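Local structure of glypican-1 (Homo sapiens, 4YWT) at residues 133-138 against 174-179; 237-242 against 450-455. The protein carries heparan sulfate chains at the cell surface and, through them, binds alpha-4 (V) collagen and takes part in Schwann cell myelination. The protein carries 3 engineered substitutions. All blocks are in the same frame, centred on the assembly; numbering follows the deposited sequence.

In the fold
Glypican-1 is an elongated, predominantly helical protein, and the two contacts show neighbouring pieces of the rod meeting at places far apart. Contact 1 joins the turn between helices 131-134 and 137-152 to the end of helix 158-177; contact 2 sets the loop between helices 204-236 and 243-253 against the start of helix 450-471. They follow in series along the chain, their centres 60 Å apart and their nearest atoms about 40 Å apart, on opposite sides of the chain's centre. Helix 70-129 links the two regions: Tyr-133 touches it near its C-terminal end, Leu-241 nearer its beginning. Contact 1 is local in sequence, whereas contact 2 brings in the last modelled helix.

Contact 1. Residues 133-138 against 174-179; sequences YTQNAR and FKQLHP
Gln-176, near the C-terminal end of helix 158-177, reaches across to Gln-135 and Asn-136, the turn between helices 131-134 and 137-152, with the two ends of its amide doing different work. Its NE2 rests against the aliphatic part of Gln-135, 3.7 Å from Gln-135 CG, while its OE1 faces Asn-136 ND2 at 3.6 Å, a polar approach without a hydrogen bond. The reach comes from an extended chain: CG of Gln-176 lies opposite its own backbone N (chi1 -167°), and the links beyond continue outward. Gln-135, by contrast, bends at chi2 and carries its amide away, offering methylenes to its partner; the two chains cross nearly at right angles. The amide planes of Asn-136 and Gln-176 stand 90° apart.

The real polar partners lie one shell out. Gln-176 NE2 donates to the carbonyl of Glu-131, and Asn-136 ND2 to that of Leu-132. Arg-172 bonds to Asn-136 OD1 through NE and to Gln-135 O through NH2, which probably offsets the repulsion between these two acceptors, only 2.9 Å apart. Within the turn, Asn-136 N donates to Tyr-133 O at 2.7 Å. The bonds of Gln-176 and Arg-172 thus cross between helices, Asn-136 to Leu-132 holds the turn itself, and Gln-135 meets Gln-176 by mere van der Waals touch.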
loop_
_atom_site.group_PDB
_atom_site.type_symbol
_atom_site.label_atom_id
_atom_site.label_comp_id
_atom_site.label_asym_id
_atom_site.label_seq_id
_atom_site.Cartn_x
_atom_site.Cartn_y
_atom_site.Cartn_z
ATOM N N TYR A 133 -4.786 38.414 19.424
ATOM C CA TYR A 133 -4.856 36.960 19.405
ATOM C C TYR A 133 -5.559 36.401 20.635
ATOM O O TYR A 133 -6.468 35.582 20.512
ATOM C CB TYR A 133 -3.462 36.335 19.306
ATOM C CG TYR A 133 -3.464 34.892 19.760
ATOM C CD1 TYR A 133 -4.058 33.905 18.985
ATOM C CD2 TYR A 133 -2.899 34.521 20.974
ATOM C CE1 TYR A 133 -4.080 32.590 19.398
ATOM C CE2 TYR A 133 -2.916 33.205 21.395
ATOM C CZ TYR A 133 -3.507 32.244 20.601
ATOM O OH TYR A 133 -3.529 30.931 21.010
ATOM N N THR A 134 -5.126 36.837 21.817
ATOM C CA THR A 134 -5.557 36.208 23.067
ATOM C C THR A 134 -7.070 36.251 23.284
ATOM O O THR A 134 -7.626 35.388 23.961
ATOM C CB THR A 134 -4.874 36.854 24.289
ATOM O OG1 THR A 134 -5.163 38.255 24.319
ATOM C CG2 THR A 134 -3.365 36.652 24.228
ATOM N N GLN A 135 -7.734 37.249 22.709
ATOM C CA GLN A 135 -9.184 37.365 22.840
ATOM C C GLN A 135 -9.912 36.733 21.657
ATOM O O GLN A 135 -11.128 36.864 21.521
ATOM C CB GLN A 135 -9.595 38.830 22.989
ATOM C CG GLN A 135 -9.100 39.470 24.273
ATOM C CD GLN A 135 -9.703 38.826 25.508
ATOM O OE1 GLN A 135 -9.069 37.996 26.161
ATOM N NE2 GLN A 135 -10.933 39.205 25.832
ATOM N N ASN A 136 -9.157 36.044 20.809
ATOM C CA ASN A 136 -9.725 35.341 19.666
ATOM C C ASN A 136 -9.102 33.961 19.514
ATOM O O ASN A 136 -9.181 33.348 18.451
ATOM C CB ASN A 136 -9.527 36.153 18.386
ATOM C CG ASN A 136 -10.191 37.515 18.450
ATOM O OD1 ASN A 136 -11.373 37.628 18.773
ATOM N ND2 ASN A 136 -9.427 38.558 18.156
ATOM N N ALA A 137 -8.484 33.480 20.589
ATOM C CA ALA A 137 -7.774 32.205 20.580
ATOM C C ALA A 137 -8.691 31.038 20.228
ATOM O O ALA A 137 -8.282 30.106 19.532
ATOM C CB ALA A 137 -7.111 31.965 21.930
ATOM N N ARG A 138 -9.931 31.094 20.705
ATOM C CA ARG A 138 -10.876 30.015 20.449
ATOM C C ARG A 138 -11.208 29.924 18.965
ATOM O O ARG A 138 -11.520 28.850 18.466
ATOM C CB ARG A 138 -12.164 30.194 21.255
ATOM C CG ARG A 138 -13.069 28.972 21.180
ATOM C CD ARG A 138 -14.484 29.248 21.641
ATOM N NE ARG A 138 -15.381 28.185 21.198
ATOM C CZ ARG A 138 -16.665 28.096 21.527
ATOM N NH1 ARG A 138 -17.215 29.008 22.317
ATOM N NH2 ARG A 138 -17.397 27.088 21.070
ATOM N N PHE A 174 -12.494 43.747 14.284
ATOM C CA PHE A 174 -12.913 45.125 14.059
ATOM C C PHE A 174 -13.600 45.692 15.295
ATOM O O PHE A 174 -13.407 46.859 15.635
ATOM C CB PHE A 174 -13.841 45.234 12.851
ATOM C CG PHE A 174 -14.100 46.649 12.421
ATOM C CD1 PHE A 174 -13.153 47.343 11.686
ATOM C CD2 PHE A 174 -15.283 47.288 12.754
ATOM C CE1 PHE A 174 -13.382 48.649 11.289
ATOM C CE2 PHE A 174 -15.517 48.592 12.361
ATOM C CZ PHE A 174 -14.566 49.271 11.625
ATOM N N LYS A 175 -14.405 44.867 15.962
ATOM C CA LYS A 175 -15.017 45.276 17.222
ATOM C C LYS A 175 -13.953 45.627 18.256
ATOM O O LYS A 175 -14.077 46.620 18.974
ATOM C CB LYS A 175 -15.929 44.181 17.777
ATOM C CG LYS A 175 -17.243 44.010 17.036
ATOM C CD LYS A 175 -18.132 43.005 17.752
ATOM C CE LYS A 175 -18.284 43.357 19.227
ATOM N NZ LYS A 175 -19.200 42.416 19.931
ATOM N N GLN A 176 -12.905 44.810 18.323
ATOM C CA GLN A 176 -11.859 44.992 19.325
ATOM C C GLN A 176 -10.984 46.203 19.016
ATOM O O GLN A 176 -10.505 46.878 19.927
ATOM C CB GLN A 176 -10.997 43.732 19.436
ATOM C CG GLN A 176 -10.091 43.718 20.659
ATOM C CD GLN A 176 -9.192 42.497 20.718
ATOM O OE1 GLN A 176 -9.021 41.785 19.729
ATOM N NE2 GLN A 176 -8.621 42.244 21.891
ATOM N N LEU A 177 -10.777 46.477 17.731
ATOM C CA LEU A 177 -10.045 47.674 17.327
ATOM C C LEU A 177 -10.798 48.938 17.724
ATOM O O LEU A 177 -10.189 49.954 18.056
ATOM C CB LEU A 177 -9.788 47.680 15.817
ATOM C CG LEU A 177 -8.380 47.312 15.344
ATOM C CD1 LEU A 177 -8.065 45.849 15.616
ATOM C CD2 LEU A 177 -8.195 47.646 13.868
ATOM N N HIS A 178 -12.125 48.870 17.689
ATOM C CA HIS A 178 -12.951 50.034 17.986
ATOM C C HIS A 178 -13.927 49.783 19.134
ATOM O O HIS A 178 -15.109 49.528 18.903
ATOM C CB HIS A 178 -13.730 50.460 16.739
ATOM C CG HIS A 178 -12.864 50.731 15.549
ATOM N ND1 HIS A 178 -11.547 51.124 15.657
ATOM C CD2 HIS A 178 -13.126 50.659 14.223
ATOM C CE1 HIS A 178 -11.036 51.285 14.450
ATOM N NE2 HIS A 178 -11.974 51.009 13.560
ATOM N N PRO A 179 -13.431 49.846 20.380
ATOM C CA PRO A 179 -14.310 49.761 21.552
ATOM C C PRO A 179 -15.184 51.007 21.673
ATOM O O PRO A 179 -16.273 50.952 22.247
ATOM C CB PRO A 179 -13.332 49.662 22.730
ATOM C CG PRO A 179 -12.003 49.321 22.120
ATOM C CD PRO A 179 -12.017 49.953 20.768
#

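Contact 2. Residues 237-242 against 450-455; sequences AQVPLG and MTIRQQ
Val-239 and Ile-452 meet methyl to methyl because their torsions send one branch of each across the gap. In Val-239, CG1 is placed opposite the backbone N (chi1 177°), which puts CG2 on the side opposite the carbonyl carbon, and it is CG2 that touches the helix. Ile-452 starts with its CB pointing alongside the loop; CG1 is turned away from the carbonyl carbon (chi1 -58°), and a further bend (chi2 -60°) swings the terminal CD1 closer to the loop than the first bond would suggest.

The outcome is an apolar contact of 3.7 Å between Val-239 CG2 and Ile-452 CD1, with the two side chains crossing at about a right angle. The same valine methyl also lies over Thr-451, 4.2 Å from its CB, so one branch sits across two successive residues of the helix. No hydrogen bond passes between the segments, and Val-239 makes every cross-contact from the loop side. The backbones stay well separated, Val-239 CA lying 7.4 Å from Thr-451 CA.

The helix meets the valine in its first turn. Gln-454 N bonds to Met-450 O and Gln-455 N to Thr-451 O, both at 2.9 Å, while Asp-449, just before the helix, accepts the N-H of Ile-452 through OD1. Around the methyl pair, apolar Val-236 and Leu-285 lie beside Ile-452, while Gln-282 and Asp-449 lie beside Val-239. Further along the loop, Leu-241 leans on Leu-84 of helix 70-129, and Gly-242 stands at the N-cap position of helix 243-253. This is loop-to-helix packing in a predominantly helical fold: the connection between two consecutive helices, 204-236 and 243-253, supplies one apolar side chain that rests on the first turn of helix 450-471 in the glypican core.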
loop_
_atom_site.group_PDB
_atom_site.type_symbol
_atom_site.label_atom_id
_atom_site.label_comp_id
_atom_site.label_asym_id
_atom_site.label_seq_id
_atom_site.Cartn_x
_atom_site.Cartn_y
_atom_site.Cartn_z
ATOM N N ALA A 237 -4.106 -12.221 1.108
ATOM C CA ALA A 237 -3.251 -13.226 1.739
ATOM C C ALA A 237 -4.030 -14.456 2.216
ATOM O O ALA A 237 -3.462 -15.540 2.355
ATOM C CB ALA A 237 -2.496 -12.609 2.905
ATOM N N GLN A 238 -5.326 -14.287 2.455
ATOM C CA GLN A 238 -6.151 -15.366 2.988
ATOM C C GLN A 238 -6.760 -16.253 1.902
ATOM O O GLN A 238 -7.400 -17.258 2.208
ATOM C CB GLN A 238 -7.267 -14.791 3.865
ATOM C CG GLN A 238 -6.774 -14.054 5.104
ATOM C CD GLN A 238 -6.147 -14.975 6.138
ATOM O OE1 GLN A 238 -6.182 -16.200 6.005
ATOM N NE2 GLN A 238 -5.567 -14.386 7.177
ATOM N N VAL A 239 -6.565 -15.882 0.640
ATOM C CA VAL A 239 -7.049 -16.702 -0.467
ATOM C C VAL A 239 -6.312 -18.039 -0.500
ATOM O O VAL A 239 -5.093 -18.079 -0.665
ATOM C CB VAL A 239 -6.883 -15.993 -1.823
ATOM C CG1 VAL A 239 -7.326 -16.908 -2.955
ATOM C CG2 VAL A 239 -7.678 -14.697 -1.843
ATOM N N PRO A 240 -7.058 -19.142 -0.335
ATOM C CA PRO A 240 -6.480 -20.486 -0.239
ATOM C C PRO A 240 -5.986 -21.033 -1.574
ATOM O O PRO A 240 -6.516 -20.673 -2.626
ATOM C CB PRO A 240 -7.647 -21.324 0.284
ATOM C CG PRO A 240 -8.850 -20.641 -0.260
ATOM C CD PRO A 240 -8.528 -19.168 -0.238
ATOM N N LEU A 241 -4.973 -21.893 -1.521
ATOM C CA LEU A 241 -4.486 -22.586 -2.707
ATOM C C LEU A 241 -5.444 -23.709 -3.089
ATOM O O LEU A 241 -6.004 -24.378 -2.221
ATOM C CB LEU A 241 -3.082 -23.143 -2.467
ATOM C CG LEU A 241 -1.973 -22.120 -2.214
ATOM C CD1 LEU A 241 -0.778 -22.780 -1.547
ATOM C CD2 LEU A 241 -1.559 -21.451 -3.515
ATOM N N GLY A 242 -5.632 -23.913 -4.388
ATOM C CA GLY A 242 -6.550 -24.927 -4.871
ATOM C C GLY A 242 -5.959 -26.325 -4.880
ATOM O O GLY A 242 -4.757 -26.496 -4.674
ATOM N N MET A 450 -13.753 -14.550 -5.615
ATOM C CA MET A 450 -14.581 -13.393 -5.287
ATOM C C MET A 450 -13.836 -12.343 -4.465
ATOM O O MET A 450 -13.976 -11.137 -4.705
ATOM C CB MET A 450 -15.839 -13.839 -4.541
ATOM C CG MET A 450 -17.054 -14.068 -5.434
ATOM S SD MET A 450 -17.587 -12.589 -6.325
ATOM C CE MET A 450 -16.861 -12.860 -7.942
ATOM N N THR A 451 -13.051 -12.807 -3.496
ATOM C CA THR A 451 -12.271 -11.918 -2.642
ATOM C C THR A 451 -11.382 -11.010 -3.485
ATOM O O THR A 451 -11.379 -9.785 -3.312
ATOM C CB THR A 451 -11.398 -12.711 -1.650
ATOM O OG1 THR A 451 -12.207 -13.665 -0.951
ATOM C CG2 THR A 451 -10.737 -11.774 -0.649
ATOM N N ILE A 452 -10.650 -11.624 -4.410
ATOM C CA ILE A 452 -9.786 -10.898 -5.333
ATOM C C ILE A 452 -10.559 -9.822 -6.091
ATOM O O ILE A 452 -10.104 -8.685 -6.202
ATOM C CB ILE A 452 -9.124 -11.849 -6.350
ATOM C CG1 ILE A 452 -8.312 -12.928 -5.628
ATOM C CG2 ILE A 452 -8.255 -11.069 -7.325
ATOM C CD1 ILE A 452 -7.206 -12.382 -4.754
ATOM N N ARG A 453 -11.731 -10.189 -6.600
ATOM C CA ARG A 453 -12.572 -9.256 -7.345
ATOM C C ARG A 453 -12.989 -8.054 -6.497
ATOM O O ARG A 453 -12.908 -6.901 -6.946
ATOM C CB ARG A 453 -13.809 -9.979 -7.884
ATOM C CG ARG A 453 -13.628 -10.498 -9.299
ATOM C CD ARG A 453 -13.289 -9.345 -10.228
ATOM N NE ARG A 453 -12.639 -9.780 -11.459
ATOM C CZ ARG A 453 -12.141 -8.947 -12.366
ATOM N NH1 ARG A 453 -12.222 -7.636 -12.177
ATOM N NH2 ARG A 453 -11.563 -9.420 -13.462
ATOM N N GLN A 454 -13.426 -8.326 -5.271
ATOM C CA GLN A 454 -13.802 -7.260 -4.345
ATOM C C GLN A 454 -12.622 -6.324 -4.063
ATOM O O GLN A 454 -12.770 -5.092 -4.062
ATOM C CB GLN A 454 -14.338 -7.853 -3.040
ATOM C CG GLN A 454 -15.675 -8.561 -3.198
ATOM C CD GLN A 454 -16.130 -9.257 -1.931
ATOM O OE1 GLN A 454 -15.393 -9.323 -0.946
ATOM N NE2 GLN A 454 -17.351 -9.780 -1.949
ATOM N N GLN A 455 -11.449 -6.912 -3.837
ATOM C CA GLN A 455 -10.242 -6.121 -3.606
ATOM C C GLN A 455 -9.915 -5.243 -4.812
ATOM O O GLN A 455 -9.513 -4.085 -4.661
ATOM C CB GLN A 455 -9.059 -7.030 -3.278
ATOM C CG GLN A 455 -9.250 -7.851 -2.015
ATOM C CD GLN A 455 -9.950 -7.073 -0.922
ATOM O OE1 GLN A 455 -9.406 -6.109 -0.382
ATOM N NE2 GLN A 455 -11.168 -7.485 -0.589
#